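Local coordinates for exopolysaccharide biosynthesis protein (Pantoea stewartii subsp. stewartii DC283, PDB 6TGF) that modifies the glycan matrix of bacterial biofilms, probably by hydrolysing exopolysaccharide, and is built as a trimer with a bacteriophage tailspike-like parallel beta-helix, at residues B[253-258]-B[283-288]; B[445-450]-B[466-471]; B[566-571]-B[634-639]; B[459-464]-B[480-485]. All blocks are in the same frame, centred on the assembly; numbering follows the deposited sequence.

In the fold
Interactions 1, 2 and 4 belong to the parallel beta-helix, whereas interaction 3 lies in the antiparallel sheet region that follows it in the chain. Interaction 1 packs helix 252-265 against the early strand 283-284, and its centre is about 83 Å from that of interaction 3, on the opposite side of the chain's centre. Interactions 2 and 4 share strand 458-467: 459-464 pairs with the next turn, 480-485, while 466-471 pairs with the preceding one, 445-450; the centres of interactions 2 and 4 are about 17 Å apart. Interactions 3 and 4 both touch the second subunit of the trimer. Bound 1,2-ethanediol, probably from the crystallisation liquor, lies against interaction 3 and near Glu446 of interaction 2.

Interaction 1. Residues B[253-258]-B[283-288]; sequences PAIKAM and CDFGEE
Ile255 and Lys256, on consecutive positions of helix 252-265, meet Cys283 and Phe285 of 283-288, a helix-on-strand packing near the start of the parallel beta-helix. The lysine can be followed outward from the helix. Its CB stays farther from the ring, with Lys256 CB 4.6 Å from Phe285 CE1. Its CG is anti to the carbonyl carbon (chi1 -70°), which sets Lys256 CG 4.2 Å from Phe285 CE1 and 4.3 Å from Cys283 SG. Beyond CG the chain continues extended through CD, and Lys256 CE comes 4.3 Å from Cys283 CA. It bends only at its last torsion (chi4 108°), which turns NZ. The lysine thus contributes its aliphatic portion to the contact and borders it on the exposed side.

Ile255 supplies the buried half through one methyl group. Ile255 CG2, anti to the backbone N, touches Cys283 SG at 4.1 Å, and the side chains of Ile255 and Phe285 cross at about a right angle. The rim of the ring also faces the helix backbone, with Lys256 CA 4.1 Å from Phe285 CE1. Tyr259 and Phe293 meet this ring with inclined planes, and Val271, Phe273 and Val280 pack on Ile255. Cys283 is bonded through its backbone to strand 318-324. At the edge of the phenyl group, and in its plane, Ile255 CG2 is 4.0 Å from Phe285 CZ.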
loop_
_atom_site.group_PDB
_atom_site.type_symbol
_atom_site.label_atom_id
_atom_site.label_comp_id
_atom_site.label_asym_id
_atom_site.label_seq_id
_atom_site.Cartn_x
_atom_site.Cartn_y
_atom_site.Cartn_z
ATOM N N PRO B 253 5.691 -22.986 28.420
ATOM C CA PRO B 253 4.859 -24.192 28.443
ATOM C C PRO B 253 3.496 -23.990 27.762
ATOM O O PRO B 253 3.086 -24.861 27.016
ATOM C CB PRO B 253 4.671 -24.481 29.941
ATOM C CG PRO B 253 5.879 -23.848 30.592
ATOM C CD PRO B 253 6.146 -22.605 29.769
ATOM N N ALA B 254 2.840 -22.857 28.038
ATOM C CA ALA B 254 1.529 -22.466 27.467
ATOM C C ALA B 254 1.657 -22.313 25.948
ATOM O O ALA B 254 0.806 -22.862 25.222
ATOM C CB ALA B 254 1.041 -21.189 28.110
ATOM N N ILE B 255 2.693 -21.597 25.496
ATOM C CA ILE B 255 2.987 -21.333 24.055
ATOM C C ILE B 255 3.214 -22.671 23.339
ATOM O O ILE B 255 2.660 -22.845 22.237
ATOM C CB ILE B 255 4.186 -20.372 23.904
ATOM C CG1 ILE B 255 3.826 -18.959 24.373
ATOM C CG2 ILE B 255 4.707 -20.370 22.473
ATOM C CD1 ILE B 255 5.017 -18.058 24.597
ATOM N N LYS B 256 3.994 -23.572 23.947
ATOM C CA LYS B 256 4.281 -24.932 23.415
ATOM C C LYS B 256 2.988 -25.757 23.373
ATOM O O LYS B 256 2.777 -26.467 22.371
ATOM C CB LYS B 256 5.350 -25.629 24.262
ATOM C CG LYS B 256 6.751 -25.047 24.135
ATOM C CD LYS B 256 7.832 -25.966 24.658
ATOM C CE LYS B 256 9.165 -25.276 24.862
ATOM N NZ LYS B 256 9.483 -25.101 26.299
ATOM N N ALA B 257 2.159 -25.667 24.420
ATOM C CA ALA B 257 0.880 -26.402 24.562
ATOM C C ALA B 257 -0.108 -25.946 23.482
ATOM O O ALA B 257 -0.659 -26.819 22.776
ATOM C CB ALA B 257 0.313 -26.198 25.945
ATOM N N MET B 258 -0.322 -24.629 23.364
ATOM C CA MET B 258 -1.275 -24.021 22.396
ATOM C C MET B 258 -0.802 -24.311 20.969
ATOM O O MET B 258 -1.667 -24.552 20.103
ATOM C CB MET B 258 -1.401 -22.506 22.592
ATOM C CG MET B 258 -2.518 -21.895 21.763
ATOM S SD MET B 258 -2.837 -20.161 22.159
ATOM C CE MET B 258 -4.400 -19.918 21.318
ATOM N N CYS B 283 11.709 -21.102 22.952
ATOM C CA CYS B 283 10.780 -22.148 22.446
ATOM C C CYS B 283 11.340 -22.737 21.147
ATOM O O CYS B 283 11.454 -21.981 20.161
ATOM C CB CYS B 283 9.386 -21.579 22.206
ATOM S SG CYS B 283 8.511 -21.143 23.732
ATOM N N ASP B 284 11.674 -24.032 21.156
ATOM C CA ASP B 284 12.251 -24.764 19.997
ATOM C C ASP B 284 11.166 -25.648 19.368
ATOM O O ASP B 284 10.853 -26.704 19.948
ATOM C CB ASP B 284 13.485 -25.570 20.414
ATOM C CG ASP B 284 14.379 -25.986 19.256
ATOM O OD1 ASP B 284 13.838 -26.359 18.194
ATOM O OD2 ASP B 284 15.616 -25.930 19.424
ATOM N N PHE B 285 10.616 -25.215 18.228
ATOM C CA PHE B 285 9.716 -26.002 17.343
ATOM C C PHE B 285 10.503 -26.438 16.100
ATOM O O PHE B 285 9.930 -26.460 14.989
ATOM C CB PHE B 285 8.487 -25.178 16.948
ATOM C CG PHE B 285 7.870 -24.366 18.059
ATOM C CD1 PHE B 285 7.111 -24.972 19.047
ATOM C CD2 PHE B 285 8.037 -22.990 18.108
ATOM C CE1 PHE B 285 6.538 -24.221 20.062
ATOM C CE2 PHE B 285 7.464 -22.240 19.125
ATOM C CZ PHE B 285 6.714 -22.858 20.098
ATOM N N GLY B 286 11.780 -26.788 16.290
ATOM C CA GLY B 286 12.778 -26.921 15.209
ATOM C C GLY B 286 12.835 -28.322 14.624
ATOM O O GLY B 286 12.110 -29.210 15.122
ATOM N N GLU B 287 13.677 -28.492 13.599
ATOM C CA GLU B 287 13.980 -29.768 12.891
ATOM C C GLU B 287 12.762 -30.216 12.072
ATOM O O GLU B 287 12.859 -30.173 10.829
ATOM C CB GLU B 287 14.452 -30.849 13.868
ATOM C CG GLU B 287 15.806 -30.546 14.491
ATOM C CD GLU B 287 15.782 -29.672 15.735
ATOM O OE1 GLU B 287 14.832 -29.799 16.532
ATOM O OE2 GLU B 287 16.722 -28.869 15.906
ATOM N N GLU B 288 11.671 -30.630 12.728
ATOM C CA GLU B 288 10.426 -31.084 12.047
ATOM C C GLU B 288 9.893 -29.951 11.160
ATOM O O GLU B 288 9.604 -28.865 11.694
ATOM C CB GLU B 288 9.358 -31.541 13.045
ATOM C CG GLU B 288 9.307 -33.051 13.230
ATOM C CD GLU B 288 7.926 -33.680 13.141
ATOM O OE1 GLU B 288 6.973 -32.980 12.737
ATOM O OE2 GLU B 288 7.807 -34.876 13.472
#

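Interaction 2. Residues B[445-450]-B[466-471]; sequences IEHCDN and LEDCKN
The imidazole of His447 has Glu467 O over one face and Asp468 OD2 at its edge, while His423 stacks on the ring from outside the pair. His447 ND1 donates to Asp468 OD2 over 2.9 Å in a nearly straight bond (171°), using the anti lone pair of that oxygen. The acceptor is in the ring plane, yet the carboxylate itself is turned 68° from it. At the other end, the amides of Asn450 and Asn471 lie side by side in nearly parallel planes that are offset from each other, with a weak bond from Asn471 ND2 to Asn450 OD1.

Successive turns of the parallel beta-helix meet here at the end of a strand pair: Glu467 N bonds to Ile445 O and His447 N to Glu467 O, and past the following loop Asn471 N reaches Asp449 O. On the inward side, Leu466 CD2 packs 3.7 Å from Ile445 CB, and Ile445 CG2 touches Cys469 SG at 3.9 Å. Glu446 and Glu467 point the same way on the other face, bringing like charges close together, with Glu446 OE1 3.1 Å from Glu467 OE2; Gln422 NE2 binds Glu446 OE2.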
loop_
_atom_site.group_PDB
_atom_site.type_symbol
_atom_site.label_atom_id
_atom_site.label_comp_id
_atom_site.label_asym_id
_atom_site.label_seq_id
_atom_site.Cartn_x
_atom_site.Cartn_y
_atom_site.Cartn_z
ATOM N N ILE B 445 15.702 5.361 8.674
ATOM C CA ILE B 445 16.818 4.798 9.491
ATOM C C ILE B 445 17.659 5.977 9.993
ATOM O O ILE B 445 18.389 6.571 9.177
ATOM C CB ILE B 445 17.650 3.774 8.690
ATOM C CG1 ILE B 445 16.778 2.638 8.147
ATOM C CG2 ILE B 445 18.806 3.246 9.530
ATOM C CD1 ILE B 445 17.451 1.786 7.093
ATOM N N GLU B 446 17.536 6.305 11.282
ATOM C CA GLU B 446 18.151 7.508 11.903
ATOM C C GLU B 446 19.106 7.074 13.020
ATOM O O GLU B 446 18.714 6.218 13.833
ATOM C CB GLU B 446 17.068 8.437 12.456
ATOM C CG GLU B 446 15.877 8.603 11.531
ATOM C CD GLU B 446 14.965 9.758 11.900
ATOM O OE1 GLU B 446 15.420 10.916 11.802
ATOM O OE2 GLU B 446 13.811 9.499 12.297
ATOM N N HIS B 447 20.312 7.650 13.042
ATOM C CA HIS B 447 21.326 7.498 14.123
ATOM C C HIS B 447 21.731 6.024 14.281
ATOM O O HIS B 447 22.140 5.648 15.394
ATOM C CB HIS B 447 20.789 8.102 15.430
ATOM C CG HIS B 447 20.004 9.358 15.238
ATOM N ND1 HIS B 447 20.598 10.560 14.904
ATOM C CD2 HIS B 447 18.678 9.603 15.325
ATOM C CE1 HIS B 447 19.672 11.491 14.798
ATOM N NE2 HIS B 447 18.484 10.930 15.052
ATOM N N CYS B 448 21.636 5.233 13.205
ATOM C CA CYS B 448 22.016 3.794 13.162
ATOM C C CYS B 448 23.382 3.656 12.481
ATOM O O CYS B 448 23.548 4.218 11.383
ATOM C CB CYS B 448 20.976 2.963 12.418
ATOM S SG CYS B 448 19.338 2.975 13.194
ATOM N N ASP B 449 24.317 2.938 13.110
ATOM C CA ASP B 449 25.725 2.807 12.645
ATOM C C ASP B 449 25.762 2.146 11.264
ATOM O O ASP B 449 26.525 2.628 10.407
ATOM C CB ASP B 449 26.581 2.022 13.642
ATOM C CG ASP B 449 27.145 2.867 14.772
ATOM O OD1 ASP B 449 26.695 4.023 14.926
ATOM O OD2 ASP B 449 28.027 2.360 15.494
ATOM N N ASN B 450 24.968 1.090 11.064
ATOM C CA ASN B 450 24.982 0.248 9.837
ATOM C C ASN B 450 23.555 0.078 9.321
ATOM O O ASN B 450 22.874 -0.877 9.689
ATOM C CB ASN B 450 25.653 -1.101 10.102
ATOM C CG ASN B 450 27.100 -0.956 10.525
ATOM O OD1 ASN B 450 27.940 -0.525 9.739
ATOM N ND2 ASN B 450 27.398 -1.307 11.765
ATOM N N LEU B 466 17.740 8.100 5.232
ATOM C CA LEU B 466 18.914 7.824 6.101
ATOM C C LEU B 466 19.405 9.162 6.665
ATOM O O LEU B 466 19.767 10.037 5.857
ATOM C CB LEU B 466 20.005 7.123 5.284
ATOM C CG LEU B 466 19.571 5.860 4.541
ATOM C CD1 LEU B 466 20.640 5.419 3.555
ATOM C CD2 LEU B 466 19.251 4.737 5.513
ATOM N N GLU B 467 19.377 9.325 7.991
ATOM C CA GLU B 467 19.779 10.574 8.693
ATOM C C GLU B 467 20.781 10.239 9.802
ATOM O O GLU B 467 20.448 9.412 10.667
ATOM C CB GLU B 467 18.554 11.289 9.269
ATOM C CG GLU B 467 17.589 11.796 8.210
ATOM C CD GLU B 467 16.625 12.872 8.686
ATOM O OE1 GLU B 467 15.982 13.510 7.824
ATOM O OE2 GLU B 467 16.512 13.069 9.917
ATOM N N ASP B 468 21.966 10.855 9.754
ATOM C CA ASP B 468 23.017 10.780 10.805
ATOM C C ASP B 468 23.438 9.320 11.019
ATOM O O ASP B 468 23.676 8.937 12.180
ATOM C CB ASP B 468 22.534 11.427 12.106
ATOM C CG ASP B 468 23.623 11.585 13.155
ATOM O OD1 ASP B 468 24.711 12.082 12.800
ATOM O OD2 ASP B 468 23.380 11.196 14.313
ATOM N N CYS B 469 23.543 8.544 9.938
ATOM C CA CYS B 469 23.999 7.128 9.953
ATOM C C CYS B 469 25.510 7.089 9.707
ATOM O O CYS B 469 25.952 7.608 8.663
ATOM C CB CYS B 469 23.243 6.296 8.927
ATOM S SG CYS B 469 21.526 5.986 9.412
ATOM N N LYS B 470 26.261 6.504 10.646
ATOM C CA LYS B 470 27.750 6.506 10.671
ATOM C C LYS B 470 28.291 5.989 9.333
ATOM O O LYS B 470 29.189 6.645 8.768
ATOM C CB LYS B 470 28.270 5.645 11.826
ATOM C CG LYS B 470 29.776 5.698 12.035
ATOM C CD LYS B 470 30.260 4.826 13.168
ATOM C CE LYS B 470 31.766 4.831 13.302
ATOM N NZ LYS B 470 32.204 4.095 14.510
ATOM N N ASN B 471 27.759 4.861 8.855
ATOM C CA ASN B 471 28.244 4.150 7.643
ATOM C C ASN B 471 27.175 4.207 6.556
ATOM O O ASN B 471 26.005 4.454 6.842
ATOM C CB ASN B 471 28.631 2.707 7.974
ATOM C CG ASN B 471 29.773 2.629 8.965
ATOM O OD1 ASN B 471 30.852 3.158 8.712
ATOM N ND2 ASN B 471 29.545 1.978 10.092
#

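Interaction 3. Residues B[566-571]-B[634-639]; sequences QSQFNN and AGWTPS. With EDO (1,2-ethanediol), chain C.
Three hydrogen bonds join Gln566, Ser567 and Gln568 to residues 635-637. Ser567 OG, anti to its backbone N (chi1 170°), donates to Gly635 O over 2.8 Å, nearly in line with the carbonyl. Thr637 OG1 reaches Gln566 O from above the carbonyl plane, at 2.9 Å, and Gln568 N bonds to Trp636 O. Within 566-571, the side-chain amide of Gln566 is shared: NE2 donates to both Ser567 O and Gln568 O, while OE1 accepts from Gly588 N.

The turn between them leads from strand 626-633 into strand 637-646, which belong to two different antiparallel sheets, and the loop after strand 558-564 is laid across it. The second subunit adjoins this place, with Gln596 of that chain packing on Gln566.

Apolar contacts centre on Phe569. Its CD1 is 3.7 Å from Pro638 CG, the two side chains sliding past each other in opposite directions, and its CE1 lies 4.0 Å from Trp636 CE3, the side chains crossing at a slant. Trp636 O sits at the phenyl edge.

Ligand contacts come from 1,2-ethanediol. Its O1 stands over the centre of one Trp636 face, 3.3 Å from Trp636 CD2, and its O2 lies over a face of Phe569.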
loop_
_atom_site.group_PDB
_atom_site.type_symbol
_atom_site.label_atom_id
_atom_site.label_comp_id
_atom_site.label_asym_id
_atom_site.label_seq_id
_atom_site.Cartn_x
_atom_site.Cartn_y
_atom_site.Cartn_z
ATOM N N GLN B 566 14.620 27.144 -36.718
ATOM C CA GLN B 566 15.139 28.014 -37.809
ATOM C C GLN B 566 14.304 29.293 -37.941
ATOM O O GLN B 566 13.180 29.338 -37.400
ATOM C CB GLN B 566 15.143 27.247 -39.132
ATOM C CG GLN B 566 13.754 26.945 -39.675
ATOM C CD GLN B 566 13.795 26.619 -41.147
ATOM O OE1 GLN B 566 14.111 25.500 -41.543
ATOM N NE2 GLN B 566 13.467 27.601 -41.970
ATOM N N SER B 567 14.855 30.281 -38.653
ATOM C CA SER B 567 14.168 31.517 -39.113
ATOM C C SER B 567 13.512 31.251 -40.473
ATOM O O SER B 567 14.059 30.434 -41.243
ATOM C CB SER B 567 15.132 32.678 -39.176
ATOM O OG SER B 567 14.547 33.795 -39.830
ATOM N N GLN B 568 12.389 31.925 -40.749
ATOM C CA GLN B 568 11.537 31.745 -41.957
ATOM C C GLN B 568 10.786 30.411 -41.863
ATOM O O GLN B 568 11.293 29.481 -41.204
ATOM C CB GLN B 568 12.362 31.780 -43.248
ATOM C CG GLN B 568 13.322 32.959 -43.358
ATOM C CD GLN B 568 12.620 34.296 -43.379
ATOM O OE1 GLN B 568 11.451 34.406 -43.741
ATOM N NE2 GLN B 568 13.342 35.335 -42.992
ATOM N N PHE B 569 9.612 30.336 -42.494
ATOM C CA PHE B 569 8.831 29.088 -42.709
ATOM C C PHE B 569 8.027 29.195 -44.012
ATOM O O PHE B 569 6.978 28.534 -44.129
ATOM C CB PHE B 569 7.927 28.815 -41.502
ATOM C CG PHE B 569 7.064 29.982 -41.096
ATOM C CD1 PHE B 569 7.538 30.938 -40.213
ATOM C CD2 PHE B 569 5.783 30.131 -41.600
ATOM C CE1 PHE B 569 6.748 32.014 -39.839
ATOM C CE2 PHE B 569 4.994 31.209 -41.226
ATOM C CZ PHE B 569 5.477 32.148 -40.347
ATOM N N ASN B 570 8.515 29.995 -44.966
ATOM C CA ASN B 570 7.897 30.173 -46.308
ATOM C C ASN B 570 8.277 28.967 -47.173
ATOM O O ASN B 570 9.378 28.414 -46.969
ATOM C CB ASN B 570 8.298 31.503 -46.955
ATOM C CG ASN B 570 9.796 31.670 -47.106
ATOM O OD1 ASN B 570 10.434 32.342 -46.300
ATOM N ND2 ASN B 570 10.370 31.054 -48.127
ATOM N N ASN B 571 7.392 28.578 -48.095
ATOM C CA ASN B 571 7.584 27.428 -49.019
ATOM C C ASN B 571 8.647 27.783 -50.067
ATOM O O ASN B 571 9.102 28.944 -50.087
ATOM C CB ASN B 571 6.266 27.013 -49.682
ATOM C CG ASN B 571 5.379 26.198 -48.766
ATOM O OD1 ASN B 571 4.383 26.697 -48.250
ATOM N ND2 ASN B 571 5.739 24.943 -48.552
ATOM N N ALA B 634 15.566 35.918 -34.327
ATOM C CA ALA B 634 15.426 36.362 -35.735
ATOM C C ALA B 634 13.962 36.681 -36.054
ATOM O O ALA B 634 13.076 36.262 -35.288
ATOM C CB ALA B 634 15.956 35.297 -36.663
ATOM N N GLY B 635 13.726 37.403 -37.152
ATOM C CA GLY B 635 12.379 37.643 -37.702
ATOM C C GLY B 635 11.812 36.374 -38.311
ATOM O O GLY B 635 12.574 35.660 -38.994
ATOM N N TRP B 636 10.530 36.092 -38.057
ATOM C CA TRP B 636 9.777 34.928 -38.600
ATOM C C TRP B 636 10.444 33.609 -38.192
ATOM O O TRP B 636 10.532 32.710 -39.052
ATOM C CB TRP B 636 9.641 35.028 -40.126
ATOM C CG TRP B 636 8.876 36.223 -40.603
ATOM C CD1 TRP B 636 9.317 37.194 -41.453
ATOM C CD2 TRP B 636 7.521 36.571 -40.264
ATOM N NE1 TRP B 636 8.334 38.122 -41.667
ATOM C CE2 TRP B 636 7.221 37.768 -40.949
ATOM C CE3 TRP B 636 6.537 35.994 -39.451
ATOM C CZ2 TRP B 636 5.980 38.394 -40.843
ATOM C CZ3 TRP B 636 5.310 36.613 -39.348
ATOM C CH2 TRP B 636 5.038 37.796 -40.036
ATOM N N THR B 637 10.898 33.495 -36.940
ATOM C CA THR B 637 11.291 32.202 -36.316
ATOM C C THR B 637 10.102 31.724 -35.485
ATOM O O THR B 637 9.841 32.237 -34.398
ATOM C CB THR B 637 12.626 32.293 -35.562
ATOM O OG1 THR B 637 12.898 31.012 -34.993
ATOM C CG2 THR B 637 12.652 33.330 -34.466
ATOM N N PRO B 638 9.329 30.740 -35.999
ATOM C CA PRO B 638 8.017 30.406 -35.440
ATOM C C PRO B 638 8.061 29.585 -34.141
ATOM O O PRO B 638 7.117 29.662 -33.378
ATOM C CB PRO B 638 7.376 29.591 -36.573
ATOM C CG PRO B 638 8.547 28.900 -37.239
ATOM C CD PRO B 638 9.690 29.886 -37.142
ATOM N N SER B 639 9.136 28.818 -33.930
ATOM C CA SER B 639 9.323 27.925 -32.756
ATOM C C SER B 639 10.799 27.534 -32.629
ATOM O O SER B 639 11.305 26.843 -33.535
ATOM C CB SER B 639 8.440 26.709 -32.858
ATOM O OG SER B 639 8.655 26.025 -34.085
HETATM C C1 EDO C . 6.373 34.779 -43.989
HETATM O O1 EDO C . 5.823 35.339 -42.812
HETATM C C2 EDO C . 7.856 34.672 -43.950
HETATM O O2 EDO C . 8.352 33.351 -43.802
#

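Interaction 4. Residues B[459-464]-B[480-485]; sequences WIIDAL and LNTRQT
Asp462 CG and Arg483 CG are each anti to their carbonyl carbons, and the bend at chi3 of the arginine (-60°) swings Arg483 NE toward Asp462 OD1. Arg483 grips Asp462 side-on with two nitrogens: NE to OD1 at 3.1 Å and NH2 to OD2 at 3.2 Å, the latter almost straight (176°). Both oxygens lie in the guanidinium plane, yet the nitrogens approach from above the carboxylate plane, the groups being 61° apart. The salt bridge extends through the trimer, as Asp462 also binds Arg483 of the third subunit and Arg483 binds Asp462 of the second. This network probably offsets the proximity of like-charged arginines.

The two strands are neighbouring rungs of the parallel beta-helix, and their backbones are laced by bonds from Asn481 N to Trp459 O, Ile461 N to Asn481 O, Arg483 N to Ile461 O and Ala463 N to Arg483 O. On the face opposite Asp462, Leu480 CD2 touches Trp459 CB at 4.1 Å and Ile461 CD1 at 4.2 Å, and Thr482 CG2 packs on Ile461 CB. At the corner where the chain turns, a water accepts from Leu464 N at 2.8 Å, donates to Arg483 O and bonds with Thr485 OG1.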
loop_
_atom_site.group_PDB
_atom_site.type_symbol
_atom_site.label_atom_id
_atom_site.label_comp_id
_atom_site.label_asym_id
_atom_site.label_seq_id
_atom_site.Cartn_x
_atom_site.Cartn_y
_atom_site.Cartn_z
ATOM N N TRP B 459 15.936 -3.762 -6.175
ATOM C CA TRP B 459 15.064 -3.013 -5.232
ATOM C C TRP B 459 14.388 -1.835 -5.941
ATOM O O TRP B 459 15.094 -1.077 -6.633
ATOM C CB TRP B 459 15.878 -2.519 -4.031
ATOM C CG TRP B 459 16.392 -3.606 -3.138
ATOM C CD1 TRP B 459 17.580 -4.268 -3.245
ATOM C CD2 TRP B 459 15.739 -4.142 -1.972
ATOM N NE1 TRP B 459 17.709 -5.182 -2.235
ATOM C CE2 TRP B 459 16.596 -5.129 -1.437
ATOM C CE3 TRP B 459 14.520 -3.889 -1.333
ATOM C CZ2 TRP B 459 16.268 -5.856 -0.294
ATOM C CZ3 TRP B 459 14.196 -4.611 -0.205
ATOM C CH2 TRP B 459 15.059 -5.582 0.306
ATOM N N ILE B 460 13.068 -1.707 -5.772
ATOM C CA ILE B 460 12.338 -0.408 -5.850
ATOM C C ILE B 460 12.430 0.225 -4.457
ATOM O O ILE B 460 12.067 -0.457 -3.480
ATOM C CB ILE B 460 10.874 -0.584 -6.308
ATOM C CG1 ILE B 460 10.787 -1.062 -7.761
ATOM C CG2 ILE B 460 10.088 0.705 -6.097
ATOM C CD1 ILE B 460 9.390 -1.443 -8.208
ATOM N N ILE B 461 12.920 1.463 -4.369
ATOM C CA ILE B 461 13.088 2.206 -3.083
ATOM C C ILE B 461 12.421 3.580 -3.218
ATOM O O ILE B 461 13.042 4.485 -3.803
ATOM C CB ILE B 461 14.577 2.306 -2.691
ATOM C CG1 ILE B 461 15.256 0.932 -2.720
ATOM C CG2 ILE B 461 14.725 2.992 -1.339
ATOM C CD1 ILE B 461 16.717 0.937 -2.317
ATOM N N ASP B 462 11.195 3.710 -2.703
ATOM C CA ASP B 462 10.444 4.991 -2.606
ATOM C C ASP B 462 10.499 5.497 -1.162
ATOM O O ASP B 462 10.178 4.708 -0.250
ATOM C CB ASP B 462 8.982 4.832 -3.030
ATOM C CG ASP B 462 8.785 4.562 -4.510
ATOM O OD1 ASP B 462 9.636 5.000 -5.315
ATOM O OD2 ASP B 462 7.774 3.918 -4.847
ATOM N N ALA B 463 10.881 6.764 -0.978
ATOM C CA ALA B 463 10.811 7.513 0.298
ATOM C C ALA B 463 11.611 6.791 1.390
ATOM O O ALA B 463 11.081 6.627 2.508
ATOM C CB ALA B 463 9.366 7.702 0.695
ATOM N N LEU B 464 12.842 6.373 1.078
ATOM C CA LEU B 464 13.828 5.918 2.095
ATOM C C LEU B 464 14.559 7.154 2.626
ATOM O O LEU B 464 14.999 7.980 1.803
ATOM C CB LEU B 464 14.805 4.907 1.482
ATOM C CG LEU B 464 15.824 4.301 2.450
ATOM C CD1 LEU B 464 15.139 3.486 3.538
ATOM C CD2 LEU B 464 16.837 3.443 1.708
ATOM N N LEU B 480 19.164 -0.854 -8.334
ATOM C CA LEU B 480 18.251 0.065 -7.601
ATOM C C LEU B 480 17.364 0.826 -8.593
ATOM O O LEU B 480 17.843 1.150 -9.695
ATOM C CB LEU B 480 19.078 1.031 -6.746
ATOM C CG LEU B 480 20.100 0.383 -5.812
ATOM C CD1 LEU B 480 20.695 1.420 -4.871
ATOM C CD2 LEU B 480 19.483 -0.760 -5.017
ATOM N N ASN B 481 16.116 1.087 -8.193
ATOM C CA ASN B 481 15.103 1.871 -8.950
ATOM C C ASN B 481 14.385 2.781 -7.942
ATOM O O ASN B 481 13.392 2.328 -7.337
ATOM C CB ASN B 481 14.161 0.936 -9.716
ATOM C CG ASN B 481 13.384 1.625 -10.818
ATOM O OD1 ASN B 481 13.207 2.841 -10.799
ATOM N ND2 ASN B 481 12.916 0.851 -11.784
ATOM N N THR B 482 14.886 4.005 -7.743
ATOM C CA THR B 482 14.630 4.815 -6.519
ATOM C C THR B 482 13.903 6.122 -6.853
ATOM O O THR B 482 14.096 6.649 -7.966
ATOM C CB THR B 482 15.936 5.092 -5.762
ATOM O OG1 THR B 482 16.624 6.169 -6.400
ATOM C CG2 THR B 482 16.846 3.885 -5.691
ATOM N N ARG B 483 13.107 6.617 -5.898
ATOM C CA ARG B 483 12.487 7.970 -5.917
ATOM C C ARG B 483 12.545 8.583 -4.513
ATOM O O ARG B 483 12.292 7.851 -3.536
ATOM C CB ARG B 483 11.029 7.912 -6.382
ATOM C CG ARG B 483 10.847 7.498 -7.834
ATOM C CD ARG B 483 9.407 7.668 -8.281
ATOM N NE ARG B 483 8.497 6.860 -7.481
ATOM C CZ ARG B 483 7.172 6.961 -7.496
ATOM N NH1 ARG B 483 6.573 7.848 -8.276
ATOM N NH2 ARG B 483 6.446 6.173 -6.723
ATOM N N GLN B 484 12.865 9.879 -4.434
ATOM C CA GLN B 484 12.769 10.717 -3.209
ATOM C C GLN B 484 13.576 10.076 -2.070
ATOM O O GLN B 484 13.023 9.916 -0.964
ATOM C CB GLN B 484 11.299 10.922 -2.833
ATOM C CG GLN B 484 11.049 12.178 -2.010
ATOM C CD GLN B 484 9.593 12.357 -1.656
ATOM O OE1 GLN B 484 8.883 13.160 -2.257
ATOM N NE2 GLN B 484 9.132 11.595 -0.677
ATOM N N THR B 485 14.840 9.729 -2.334
ATOM C CA THR B 485 15.816 9.274 -1.307
ATOM C C THR B 485 16.294 10.505 -0.529
ATOM O O THR B 485 16.814 11.440 -1.168
ATOM C CB THR B 485 16.986 8.504 -1.930
ATOM O OG1 THR B 485 16.451 7.446 -2.727
ATOM C CG2 THR B 485 17.930 7.933 -0.893
HETATM O O HOH W 1 13.905 6.488 -1.556
#